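PDB 7D5N: oxidoreductase, which binds NADH together with myo-inositol and, as an inositol dehydrogenase homolog, probably oxidises a cyclic polyol or sugar at the expense of NAD(+). Local coordinates for residues Arg13-Gly18 with Gln86-Ala91; His110-Lys115 with Gly139-Tyr144; Ala280-Trp285 with Leu292-Gln297. All coordinates share one frame; numbering follows the deposited sequence.

Contact 1: Arg13-Gly18 with Gln86-Ala91. With NAI (1,4-dihydronicotinamide adenine dinucleotide), chain D.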
loop_
_atom_site.group_PDB
_atom_site.type_symbol
_atom_site.label_atom_id
_atom_site.label_comp_id
_atom_site.label_asym_id
_atom_site.label_seq_id
_atom_site.Cartn_x
_atom_site.Cartn_y
_atom_site.Cartn_z
ATOM N N ARG B 13 38.260 22.154 2.752
ATOM C CA ARG B 13 38.005 23.482 2.146
ATOM C C ARG B 13 37.428 23.241 0.752
ATOM O O ARG B 13 38.101 22.577 -0.054
ATOM C CB ARG B 13 39.304 24.295 2.141
ATOM C CG ARG B 13 39.772 24.696 3.535
ATOM C CD ARG B 13 40.929 25.699 3.519
ATOM N NE ARG B 13 42.075 25.216 2.761
ATOM C CZ ARG B 13 43.048 24.428 3.224
ATOM N NH1 ARG B 13 43.057 24.017 4.482
ATOM N NH2 ARG B 13 44.017 24.043 2.410
ATOM N N TRP B 14 36.226 23.753 0.483
ATOM C CA TRP B 14 35.357 23.224 -0.594
ATOM C C TRP B 14 34.737 24.347 -1.431
ATOM O O TRP B 14 34.425 25.417 -0.877
ATOM C CB TRP B 14 34.293 22.334 0.058
ATOM C CG TRP B 14 33.345 21.649 -0.875
ATOM C CD1 TRP B 14 33.641 20.724 -1.829
ATOM C CD2 TRP B 14 31.912 21.751 -0.840
ATOM N NE1 TRP B 14 32.490 20.283 -2.429
ATOM C CE2 TRP B 14 31.411 20.891 -1.840
ATOM C CE3 TRP B 14 31.012 22.510 -0.081
ATOM C CZ2 TRP B 14 30.048 20.793 -2.123
ATOM C CZ3 TRP B 14 29.664 22.400 -0.343
ATOM C CH2 TRP B 14 29.194 21.555 -1.356
ATOM N N ALA B 15 34.578 24.071 -2.722
ATOM C CA ALA B 15 33.850 24.908 -3.695
ATOM C C ALA B 15 32.834 24.052 -4.446
ATOM O O ALA B 15 32.945 22.802 -4.453
ATOM C CB ALA B 15 34.808 25.550 -4.678
ATOM N N MET B 16 31.921 24.718 -5.134
ATOM C CA MET B 16 31.102 24.086 -6.184
ATOM C C MET B 16 31.298 24.837 -7.494
ATOM O O MET B 16 31.486 26.070 -7.468
ATOM C CB MET B 16 29.620 24.100 -5.817
ATOM C CG MET B 16 29.309 23.235 -4.616
ATOM S SD MET B 16 27.536 23.296 -4.300
ATOM C CE MET B 16 26.901 22.444 -5.728
ATOM N N VAL B 17 31.253 24.110 -8.589
ATOM C CA VAL B 17 30.984 24.690 -9.923
ATOM C C VAL B 17 29.572 24.249 -10.295
ATOM O O VAL B 17 29.292 23.030 -10.206
ATOM C CB VAL B 17 32.043 24.252 -10.941
ATOM C CG1 VAL B 17 31.795 24.903 -12.293
ATOM C CG2 VAL B 17 33.447 24.571 -10.440
ATOM N N GLY B 18 28.712 25.210 -10.626
ATOM C CA GLY B 18 27.277 24.977 -10.836
ATOM C C GLY B 18 26.545 24.907 -9.510
ATOM O O GLY B 18 27.127 25.311 -8.472
ATOM N N GLN B 86 40.544 22.625 -1.302
ATOM C CA GLN B 86 41.184 21.295 -1.445
ATOM C C GLN B 86 40.329 20.380 -2.319
ATOM O O GLN B 86 40.842 19.348 -2.738
ATOM C CB GLN B 86 41.376 20.641 -0.079
ATOM C CG GLN B 86 42.278 21.429 0.853
ATOM C CD GLN B 86 42.103 20.981 2.281
ATOM O OE1 GLN B 86 41.125 21.321 2.944
ATOM N NE2 GLN B 86 43.034 20.166 2.749
ATOM N N ALA B 87 39.061 20.723 -2.546
ATOM C CA ALA B 87 38.105 19.849 -3.252
ATOM C C ALA B 87 37.010 20.688 -3.900
ATOM O O ALA B 87 36.705 21.777 -3.387
ATOM C CB ALA B 87 37.534 18.866 -2.266
ATOM N N VAL B 88 36.428 20.178 -4.975
ATOM C CA VAL B 88 35.325 20.880 -5.682
ATOM C C VAL B 88 34.251 19.851 -6.032
ATOM O O VAL B 88 34.596 18.715 -6.404
ATOM C CB VAL B 88 35.846 21.636 -6.918
ATOM C CG1 VAL B 88 36.537 20.716 -7.911
ATOM C CG2 VAL B 88 34.769 22.450 -7.605
ATOM N N SER B 89 32.991 20.251 -5.923
ATOM C CA SER B 89 31.843 19.478 -6.437
ATOM C C SER B 89 31.374 20.109 -7.743
ATOM O O SER B 89 31.184 21.351 -7.801
ATOM C CB SER B 89 30.739 19.358 -5.436
ATOM O OG SER B 89 31.151 18.598 -4.300
ATOM N N VAL B 90 31.197 19.267 -8.754
ATOM C CA VAL B 90 30.840 19.702 -10.122
ATOM C C VAL B 90 29.380 19.325 -10.341
ATOM O O VAL B 90 29.092 18.108 -10.466
ATOM C CB VAL B 90 31.779 19.074 -11.159
ATOM C CG1 VAL B 90 31.414 19.509 -12.567
ATOM C CG2 VAL B 90 33.237 19.385 -10.854
ATOM N N ALA B 91 28.513 20.335 -10.374
ATOM C CA ALA B 91 27.044 20.203 -10.485
ATOM C C ALA B 91 26.551 20.956 -11.723
ATOM O O ALA B 91 25.403 21.422 -11.731
ATOM C CB ALA B 91 26.397 20.699 -9.219
HETATM P PA NAI D . 20.139 22.657 -13.721
HETATM O O1A NAI D . 19.945 23.047 -15.122
HETATM O O2A NAI D . 19.006 22.662 -12.796
HETATM O O5B NAI D . 21.298 23.580 -13.070
HETATM C C5B NAI D . 22.545 23.814 -13.714
HETATM C C4B NAI D . 23.286 24.816 -12.836
HETATM O O4B NAI D . 24.653 24.938 -13.202
HETATM C C3B NAI D . 22.701 26.220 -12.921
HETATM O O3B NAI D . 22.873 26.857 -11.651
HETATM C C2B NAI D . 23.545 26.901 -13.956
HETATM O O2B NAI D . 23.593 28.324 -13.817
HETATM C C1B NAI D . 24.873 26.298 -13.581
HETATM N N9A NAI D . 25.827 26.213 -14.662
HETATM C C8A NAI D . 25.631 25.802 -15.919
HETATM N N7A NAI D . 26.813 25.840 -16.590
HETATM C C5A NAI D . 27.737 26.310 -15.746
HETATM C C6A NAI D . 29.162 26.598 -15.819
HETATM N N6A NAI D . 29.824 26.385 -16.959
HETATM N N1A NAI D . 29.765 27.077 -14.721
HETATM C C2A NAI D . 29.088 27.257 -13.561
HETATM N N3A NAI D . 27.759 27.028 -13.436
HETATM C C4A NAI D . 27.081 26.544 -14.479
HETATM O O3 NAI D . 20.787 21.203 -13.756
HETATM P PN NAI D . 20.564 20.127 -12.585
HETATM O O1N NAI D . 19.253 19.438 -12.819
HETATM O O2N NAI D . 20.854 20.694 -11.270
HETATM O O5D NAI D . 21.704 19.085 -12.956
HETATM C C5D NAI D . 23.084 19.364 -12.780
HETATM C C4D NAI D . 23.910 18.106 -12.842
HETATM O O4D NAI D . 23.511 17.266 -11.743
HETATM C C3D NAI D . 23.695 17.296 -14.093
HETATM O O3D NAI D . 24.879 16.595 -14.386
HETATM C C2D NAI D . 22.686 16.235 -13.710
HETATM O O2D NAI D . 22.878 14.989 -14.377
HETATM C C1D NAI D . 23.014 16.033 -12.251
HETATM N N1N NAI D . 21.905 15.592 -11.422
HETATM C C2N NAI D . 22.134 14.563 -10.600
HETATM C C3N NAI D . 21.159 14.073 -9.762
HETATM C C7N NAI D . 21.472 12.950 -8.838
HETATM O O7N NAI D . 20.545 12.377 -8.292
HETATM N N7N NAI D . 22.748 12.684 -8.577
HETATM C C4N NAI D . 19.795 14.702 -9.693
HETATM C C5N NAI D . 19.672 15.820 -10.620
HETATM C C6N NAI D . 20.727 16.220 -11.423
#
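R13 and Q86 open the pairing of strands 12-16 and 87-91, neighbours in the parallel sheet of the NAD-binding Rossmann fold. The backbone bonds come first: R13 O accepts from both Q86 N (2.7 Å) and A87 N, and beyond it A15 N to A87 O, S89 N to A15 O, V17 N to S89 O and A91 N to V17 O make the usual parallel ladder.

Polar side chains add to it. The backbone N of R13 gives a nearly straight bond (175°) to Q86 OE1 at 3.0 Å, and the Q86 amide lies flat against the R13 guanidinium, the two planes only 4° apart; R13 NE turns to G84 O. W14 swings its indole out with CG anti to the backbone N (chi1 -177°), which carries NE1 to S89 OG, 2.9 Å away and in the ring plane. S89 OG also bonds to Y337 OH. With a phenylalanine in place of W14 the indole N-H is gone, and S89 OG, keeping its bond to Y337 OH, would probably lose what ties it to the neighbouring strand.

Apolar contacts are split between the two faces. V17 CG2 meets V88 CG2 on the side of helices 71-79 and 97-106, while M16 CE reaches A91 CB (3.9 Å) on the other. At the C-terminal ends of the strands lies the dinucleotide, with G18 CA 3.3 Å from N3A of the adenine and V17 CG1 3.8 Å from its C2A.

Contact 2: His110-Lys115 with Gly139-Tyr144. With NAI (1,4-dihydronicotinamide adenine dinucleotide), chain D; INS (1,2,3,4,5,6-hexahydroxy-cyclohexane), chain E.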
loop_
_atom_site.group_PDB
_atom_site.type_symbol
_atom_site.label_atom_id
_atom_site.label_comp_id
_atom_site.label_asym_id
_atom_site.label_seq_id
_atom_site.Cartn_x
_atom_site.Cartn_y
_atom_site.Cartn_z
ATOM N N HIS B 110 40.812 17.284 -5.165
ATOM C CA HIS B 110 39.816 16.183 -5.090
ATOM C C HIS B 110 38.520 16.677 -5.736
ATOM O O HIS B 110 38.265 17.909 -5.714
ATOM C CB HIS B 110 39.606 15.726 -3.652
ATOM C CG HIS B 110 40.852 15.289 -2.970
ATOM N ND1 HIS B 110 41.551 14.177 -3.373
ATOM C CD2 HIS B 110 41.519 15.795 -1.912
ATOM C CE1 HIS B 110 42.592 14.007 -2.594
ATOM N NE2 HIS B 110 42.598 14.985 -1.693
ATOM N N VAL B 111 37.722 15.760 -6.281
ATOM C CA VAL B 111 36.499 16.127 -7.035
ATOM C C VAL B 111 35.354 15.225 -6.593
ATOM O O VAL B 111 35.555 14.017 -6.412
ATOM C CB VAL B 111 36.712 16.055 -8.557
ATOM C CG1 VAL B 111 35.431 16.368 -9.310
ATOM C CG2 VAL B 111 37.817 17.000 -9.010
ATOM N N VAL B 112 34.185 15.836 -6.439
ATOM C CA VAL B 112 32.894 15.109 -6.432
ATOM C C VAL B 112 32.181 15.520 -7.718
ATOM O O VAL B 112 31.848 16.722 -7.884
ATOM C CB VAL B 112 32.068 15.394 -5.170
ATOM C CG1 VAL B 112 30.726 14.683 -5.249
ATOM C CG2 VAL B 112 32.809 14.996 -3.897
ATOM N N CYS B 113 32.062 14.596 -8.662
ATOM C CA CYS B 113 31.470 14.923 -9.974
ATOM C C CYS B 113 30.041 14.389 -10.021
ATOM O O CYS B 113 29.792 13.249 -9.580
ATOM C CB CYS B 113 32.288 14.401 -11.144
ATOM S SG CYS B 113 31.695 15.052 -12.729
ATOM N N GLU B 114 29.135 15.171 -10.585
ATOM C CA GLU B 114 27.757 14.687 -10.800
ATOM C C GLU B 114 27.766 13.591 -11.867
ATOM O O GLU B 114 28.638 13.608 -12.774
ATOM C CB GLU B 114 26.827 15.829 -11.191
ATOM C CG GLU B 114 26.017 16.342 -10.026
ATOM C CD GLU B 114 25.056 15.331 -9.421
ATOM O OE1 GLU B 114 25.056 14.143 -9.840
ATOM O OE2 GLU B 114 24.304 15.736 -8.530
ATOM N N LYS B 115 26.820 12.664 -11.739
ATOM C CA LYS B 115 26.516 11.644 -12.767
ATOM C C LYS B 115 25.748 12.325 -13.897
ATOM O O LYS B 115 25.041 13.302 -13.662
ATOM C CB LYS B 115 25.682 10.528 -12.133
ATOM C CG LYS B 115 24.467 11.037 -11.366
ATOM C CD LYS B 115 23.176 10.431 -11.800
ATOM C CE LYS B 115 22.846 10.622 -13.262
ATOM N NZ LYS B 115 21.922 11.764 -13.451
ATOM N N GLY B 139 34.695 11.352 -6.215
ATOM C CA GLY B 139 33.385 10.802 -5.836
ATOM C C GLY B 139 32.395 11.041 -6.947
ATOM O O GLY B 139 32.572 12.011 -7.711
ATOM N N VAL B 140 31.395 10.177 -7.071
ATOM C CA VAL B 140 30.257 10.400 -8.004
ATOM C C VAL B 140 28.959 10.324 -7.199
ATOM O O VAL B 140 28.821 9.422 -6.369
ATOM C CB VAL B 140 30.291 9.405 -9.173
ATOM C CG1 VAL B 140 29.162 9.634 -10.161
ATOM C CG2 VAL B 140 31.632 9.468 -9.886
ATOM N N THR B 141 28.041 11.260 -7.430
ATOM C CA THR B 141 26.830 11.407 -6.588
ATOM C C THR B 141 25.729 10.451 -7.065
ATOM O O THR B 141 24.619 10.900 -7.411
ATOM C CB THR B 141 26.479 12.887 -6.400
ATOM O OG1 THR B 141 26.616 13.597 -7.625
ATOM C CG2 THR B 141 27.380 13.523 -5.365
ATOM N N TYR B 142 26.002 9.149 -7.019
ATOM C CA TYR B 142 24.950 8.103 -7.071
ATOM C C TYR B 142 24.292 8.086 -5.685
ATOM O O TYR B 142 24.511 7.159 -4.923
ATOM C CB TYR B 142 25.529 6.757 -7.507
ATOM C CG TYR B 142 25.912 6.665 -8.964
ATOM C CD1 TYR B 142 24.966 6.831 -9.963
ATOM C CD2 TYR B 142 27.218 6.407 -9.350
ATOM C CE1 TYR B 142 25.295 6.737 -11.306
ATOM C CE2 TYR B 142 27.566 6.311 -10.686
ATOM C CZ TYR B 142 26.605 6.471 -11.665
ATOM O OH TYR B 142 26.977 6.374 -12.971
ATOM N N GLY B 143 23.543 9.146 -5.368
ATOM C CA GLY B 143 23.111 9.483 -3.998
ATOM C C GLY B 143 22.267 8.398 -3.346
ATOM O O GLY B 143 22.349 8.227 -2.105
ATOM N N TYR B 144 21.474 7.670 -4.127
ATOM C CA TYR B 144 20.536 6.658 -3.580
ATOM C C TYR B 144 21.341 5.553 -2.889
ATOM O O TYR B 144 20.802 4.881 -1.995
ATOM C CB TYR B 144 19.616 6.142 -4.684
ATOM C CG TYR B 144 18.838 7.239 -5.363
ATOM C CD1 TYR B 144 17.695 7.785 -4.793
ATOM C CD2 TYR B 144 19.261 7.746 -6.578
ATOM C CE1 TYR B 144 17.001 8.815 -5.407
ATOM C CE2 TYR B 144 18.591 8.786 -7.197
ATOM C CZ TYR B 144 17.450 9.317 -6.612
ATOM O OH TYR B 144 16.773 10.323 -7.232
HETATM P PA NAI D . 20.139 22.657 -13.721
HETATM O O1A NAI D . 19.945 23.047 -15.122
HETATM O O2A NAI D . 19.006 22.662 -12.796
HETATM O O5B NAI D . 21.298 23.580 -13.070
HETATM C C5B NAI D . 22.545 23.814 -13.714
HETATM C C4B NAI D . 23.286 24.816 -12.836
HETATM O O4B NAI D . 24.653 24.938 -13.202
HETATM C C3B NAI D . 22.701 26.220 -12.921
HETATM O O3B NAI D . 22.873 26.857 -11.651
HETATM C C2B NAI D . 23.545 26.901 -13.956
HETATM O O2B NAI D . 23.593 28.324 -13.817
HETATM C C1B NAI D . 24.873 26.298 -13.581
HETATM N N9A NAI D . 25.827 26.213 -14.662
HETATM C C8A NAI D . 25.631 25.802 -15.919
HETATM N N7A NAI D . 26.813 25.840 -16.590
HETATM C C5A NAI D . 27.737 26.310 -15.746
HETATM C C6A NAI D . 29.162 26.598 -15.819
HETATM N N6A NAI D . 29.824 26.385 -16.959
HETATM N N1A NAI D . 29.765 27.077 -14.721
HETATM C C2A NAI D . 29.088 27.257 -13.561
HETATM N N3A NAI D . 27.759 27.028 -13.436
HETATM C C4A NAI D . 27.081 26.544 -14.479
HETATM O O3 NAI D . 20.787 21.203 -13.756
HETATM P PN NAI D . 20.564 20.127 -12.585
HETATM O O1N NAI D . 19.253 19.438 -12.819
HETATM O O2N NAI D . 20.854 20.694 -11.270
HETATM O O5D NAI D . 21.704 19.085 -12.956
HETATM C C5D NAI D . 23.084 19.364 -12.780
HETATM C C4D NAI D . 23.910 18.106 -12.842
HETATM O O4D NAI D . 23.511 17.266 -11.743
HETATM C C3D NAI D . 23.695 17.296 -14.093
HETATM O O3D NAI D . 24.879 16.595 -14.386
HETATM C C2D NAI D . 22.686 16.235 -13.710
HETATM O O2D NAI D . 22.878 14.989 -14.377
HETATM C C1D NAI D . 23.014 16.033 -12.251
HETATM N N1N NAI D . 21.905 15.592 -11.422
HETATM C C2N NAI D . 22.134 14.563 -10.600
HETATM C C3N NAI D . 21.159 14.073 -9.762
HETATM C C7N NAI D . 21.472 12.950 -8.838
HETATM O O7N NAI D . 20.545 12.377 -8.292
HETATM N N7N NAI D . 22.748 12.684 -8.577
HETATM C C4N NAI D . 19.795 14.702 -9.693
HETATM C C5N NAI D . 19.672 15.820 -10.620
HETATM C C6N NAI D . 20.727 16.220 -11.423
HETATM C C1 INS E . 15.934 13.129 -11.953
HETATM C C2 INS E . 16.326 12.636 -10.581
HETATM C C3 INS E . 17.597 11.800 -10.644
HETATM C C4 INS E . 18.714 12.565 -11.348
HETATM C C5 INS E . 18.287 13.174 -12.673
HETATM C C6 INS E . 17.045 14.013 -12.495
HETATM O O1 INS E . 14.692 13.832 -11.862
HETATM O O2 INS E . 16.570 13.768 -9.736
HETATM O O3 INS E . 17.987 11.465 -9.296
HETATM O O4 INS E . 19.848 11.754 -11.581
HETATM O O5 INS E . 19.328 14.000 -13.191
HETATM O O6 INS E . 16.725 14.552 -13.753
#
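E114 OE1 is gripped by three donors: T141 OG1 at 2.8 Å, the backbone N of K115, and the nicotinamide N7N of NADH at 3.0 Å. Here the beta-alpha-beta unit 110-113, 121-133, 138-140 of the Rossmann fold ends at the pocket for NADH and myo-inositol. The T141 hydroxyl comes from above the carboxylate plane, while K115 N uses the anti lone pair of OE1. With chi1 at 43°, T141 OG1 sits between its own backbone N and carbonyl carbon; CG2 then packs on V112 CG1, 3.5 Å away. The other carboxylate oxygen, OE2, is bonded to H29 NE2, so both oxygens are tied down and the carboxylate is unlikely to rotate.

The carboxamide is held from both segments, since N7N also donates to T141 O at 2.8 Å; its bond to E114 OE1 is almost straight (174°). That would fix the amide rotation.

Upstream the strands pair in parallel through G139 N to V111 O and C113 N to G139 O, and T141 N to C113 O is a weaker, longer bond. K115 CB rests obliquely against the Y142 ring, which stacks on Y212. Beyond it the K115 chain bends repeatedly to bring NZ 2.8 Å from myo-inositol O4, and NZ has a second partner in D205 O. On the same inositol, Y144 OH donates to O3 (2.7 Å), which lies at the phenol edge, in plane.

Contact 3: Ala280-Trp285 with Leu292-Gln297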
loop_
_atom_site.group_PDB
_atom_site.type_symbol
_atom_site.label_atom_id
_atom_site.label_comp_id
_atom_site.label_asym_id
_atom_site.label_seq_id
_atom_site.Cartn_x
_atom_site.Cartn_y
_atom_site.Cartn_z
ATOM N N ALA B 280 14.553 -16.472 -2.507
ATOM C CA ALA B 280 13.860 -15.249 -2.064
ATOM C C ALA B 280 14.201 -14.065 -2.954
ATOM O O ALA B 280 15.194 -14.126 -3.702
ATOM C CB ALA B 280 14.251 -14.941 -0.643
ATOM N N SER B 281 13.404 -13.018 -2.807
ATOM C CA SER B 281 13.560 -11.733 -3.521
ATOM C C SER B 281 13.685 -10.596 -2.502
ATOM O O SER B 281 13.145 -10.692 -1.375
ATOM C CB SER B 281 12.439 -11.500 -4.494
ATOM O OG SER B 281 12.457 -12.463 -5.538
ATOM N N LEU B 282 14.372 -9.537 -2.916
ATOM C CA LEU B 282 14.439 -8.247 -2.199
ATOM C C LEU B 282 13.929 -7.184 -3.159
ATOM O O LEU B 282 14.184 -7.310 -4.372
ATOM C CB LEU B 282 15.888 -7.928 -1.845
ATOM C CG LEU B 282 16.554 -8.764 -0.772
ATOM C CD1 LEU B 282 17.978 -8.269 -0.580
ATOM C CD2 LEU B 282 15.761 -8.746 0.519
ATOM N N GLU B 283 13.255 -6.162 -2.656
ATOM C CA GLU B 283 12.806 -5.072 -3.536
ATOM C C GLU B 283 12.881 -3.777 -2.760
ATOM O O GLU B 283 12.358 -3.722 -1.629
ATOM C CB GLU B 283 11.398 -5.280 -4.082
ATOM C CG GLU B 283 11.058 -4.253 -5.146
ATOM C CD GLU B 283 9.846 -4.561 -6.003
ATOM O OE1 GLU B 283 9.538 -5.748 -6.185
ATOM O OE2 GLU B 283 9.234 -3.604 -6.515
ATOM N N TRP B 284 13.530 -2.795 -3.366
ATOM C CA TRP B 284 13.690 -1.452 -2.774
ATOM C C TRP B 284 13.118 -0.409 -3.727
ATOM O O TRP B 284 13.312 -0.536 -4.950
ATOM C CB TRP B 284 15.152 -1.172 -2.485
ATOM C CG TRP B 284 15.373 0.098 -1.741
ATOM C CD1 TRP B 284 15.254 0.315 -0.401
ATOM C CD2 TRP B 284 15.794 1.342 -2.325
ATOM N NE1 TRP B 284 15.559 1.623 -0.116
ATOM C CE2 TRP B 284 15.919 2.266 -1.268
ATOM C CE3 TRP B 284 16.070 1.755 -3.632
ATOM C CZ2 TRP B 284 16.312 3.585 -1.487
ATOM C CZ3 TRP B 284 16.457 3.060 -3.848
ATOM C CH2 TRP B 284 16.586 3.952 -2.783
ATOM N N TRP B 285 12.469 0.597 -3.164
ATOM C CA TRP B 285 11.782 1.658 -3.927
ATOM C C TRP B 285 12.200 3.016 -3.358
ATOM O O TRP B 285 12.005 3.231 -2.144
ATOM C CB TRP B 285 10.284 1.391 -3.844
ATOM C CG TRP B 285 9.436 2.455 -4.447
ATOM C CD1 TRP B 285 9.794 3.387 -5.377
ATOM C CD2 TRP B 285 8.035 2.639 -4.204
ATOM N NE1 TRP B 285 8.716 4.169 -5.698
ATOM C CE2 TRP B 285 7.623 3.729 -5.002
ATOM C CE3 TRP B 285 7.103 1.991 -3.393
ATOM C CZ2 TRP B 285 6.308 4.193 -4.990
ATOM C CZ3 TRP B 285 5.802 2.444 -3.390
ATOM C CH2 TRP B 285 5.416 3.535 -4.177
ATOM N N LEU B 292 12.610 -2.263 3.075
ATOM C CA LEU B 292 13.133 -3.233 2.086
ATOM C C LEU B 292 12.233 -4.466 2.122
ATOM O O LEU B 292 12.131 -5.112 3.187
ATOM C CB LEU B 292 14.585 -3.577 2.441
ATOM C CG LEU B 292 15.290 -4.542 1.489
ATOM C CD1 LEU B 292 15.400 -3.953 0.098
ATOM C CD2 LEU B 292 16.666 -4.917 2.017
ATOM N N ALA B 293 11.561 -4.764 1.018
ATOM C CA ALA B 293 10.731 -5.975 0.915
ATOM C C ALA B 293 11.673 -7.173 0.855
ATOM O O ALA B 293 12.679 -7.133 0.128
ATOM C CB ALA B 293 9.811 -5.901 -0.279
ATOM N N PHE B 294 11.410 -8.171 1.680
ATOM C CA PHE B 294 12.182 -9.428 1.697
ATOM C C PHE B 294 11.174 -10.574 1.639
ATOM O O PHE B 294 10.385 -10.715 2.581
ATOM C CB PHE B 294 13.072 -9.482 2.930
ATOM C CG PHE B 294 13.833 -10.773 3.089
ATOM C CD1 PHE B 294 14.454 -11.368 2.009
ATOM C CD2 PHE B 294 13.937 -11.386 4.322
ATOM C CE1 PHE B 294 15.152 -12.559 2.149
ATOM C CE2 PHE B 294 14.640 -12.573 4.469
ATOM C CZ PHE B 294 15.248 -13.157 3.378
ATOM N N GLU B 295 11.153 -11.306 0.523
ATOM C CA GLU B 295 10.063 -12.252 0.198
ATOM C C GLU B 295 10.669 -13.627 -0.074
ATOM O O GLU B 295 11.097 -13.915 -1.225
ATOM C CB GLU B 295 9.240 -11.698 -0.956
ATOM C CG GLU B 295 8.887 -10.242 -0.731
ATOM C CD GLU B 295 8.020 -9.583 -1.787
ATOM O OE1 GLU B 295 8.123 -9.973 -2.975
ATOM O OE2 GLU B 295 7.257 -8.660 -1.401
ATOM N N ILE B 296 10.677 -14.453 0.959
ATOM C CA ILE B 296 11.154 -15.857 0.872
ATOM C C ILE B 296 10.024 -16.667 0.248
ATOM O O ILE B 296 8.913 -16.610 0.782
ATOM C CB ILE B 296 11.530 -16.403 2.261
ATOM C CG1 ILE B 296 12.577 -15.541 2.976
ATOM C CG2 ILE B 296 11.962 -17.861 2.168
ATOM C CD1 ILE B 296 12.640 -15.790 4.478
ATOM N N GLN B 297 10.283 -17.400 -0.830
ATOM C CA GLN B 297 9.230 -18.245 -1.441
ATOM C C GLN B 297 8.681 -19.226 -0.403
ATOM O O GLN B 297 9.480 -19.921 0.239
ATOM C CB GLN B 297 9.755 -19.028 -2.645
ATOM C CG GLN B 297 8.674 -19.841 -3.343
ATOM C CD GLN B 297 7.468 -19.029 -3.759
ATOM O OE1 GLN B 297 7.564 -17.858 -4.138
ATOM N NE2 GLN B 297 6.305 -19.660 -3.696
#
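Strands 280-285 and 292-296 run antiparallel, their axes 4.5 Å apart at closest and 169° between directions. S281 with E295 and E283 with A293 are the hydrogen-bonded pairs; A280 with I296 and L282 with F294 are the non-hydrogen-bonded ones. The bonds are not equally placed on their acceptors: E295 N meets S281 O in the carbonyl plane at 2.8 Å, whereas S281 N stands above the carbonyl plane of E295.

The two strands form a beta hairpin in the large mixed sheet of the C-terminal alpha/beta domain, with strand 271-277 flanking one side and 301-305 the other. On one face of the hairpin A280, L282, F294 and I296 collect. F294 has CG anti to its nitrogen (chi1 176°), which slants the ring toward A280 and L282: L282 CD2 presses on F294 CD1 at 3.3 Å, and A280 CB sits 3.8 Å from CE1, both meeting the ring obliquely. L162 and M156 cover the L282 and F294 side chains. Further along, L292 CD1 touches W284 CB at 3.8 Å and lies at the edge of the indole, whose NE1 is bonded to P289 O.

On the opposite face stand S281, E283, A293 and E295. The carboxylates of E283 and E295 have their OE1 atoms 5.5 Å apart, and R274 forms a salt bridge with each, NH1 to E283 OE1 and NH2 to E295 OE1. S281 OG instead bonds to A265 O of the third subunit.

Contacts 1 and 2 share the Rossmann sheet; contact 3 comes last along the chain, in the C-terminal domain. The centres of contacts 1 and 2 lie about 11 Å apart, and neighbouring strands 87-91 and 110-113 join them, V90 N probably bonding to V112 O at 2.8 Å. Both touch the NADH, contact 1 at the adenine and, through A91, the nicotinamide-side ribose, contact 2 at the nicotinamide and that ribose, so neighbouring strand ends meet the cofactor at several points. Contact 3 lies about 38 Å from contact 1 and about 28 Å from contact 2, centre to centre. It meets contact 2, where Y144 CB packs on W284 CH2, linking the inositol site to the mixed sheet.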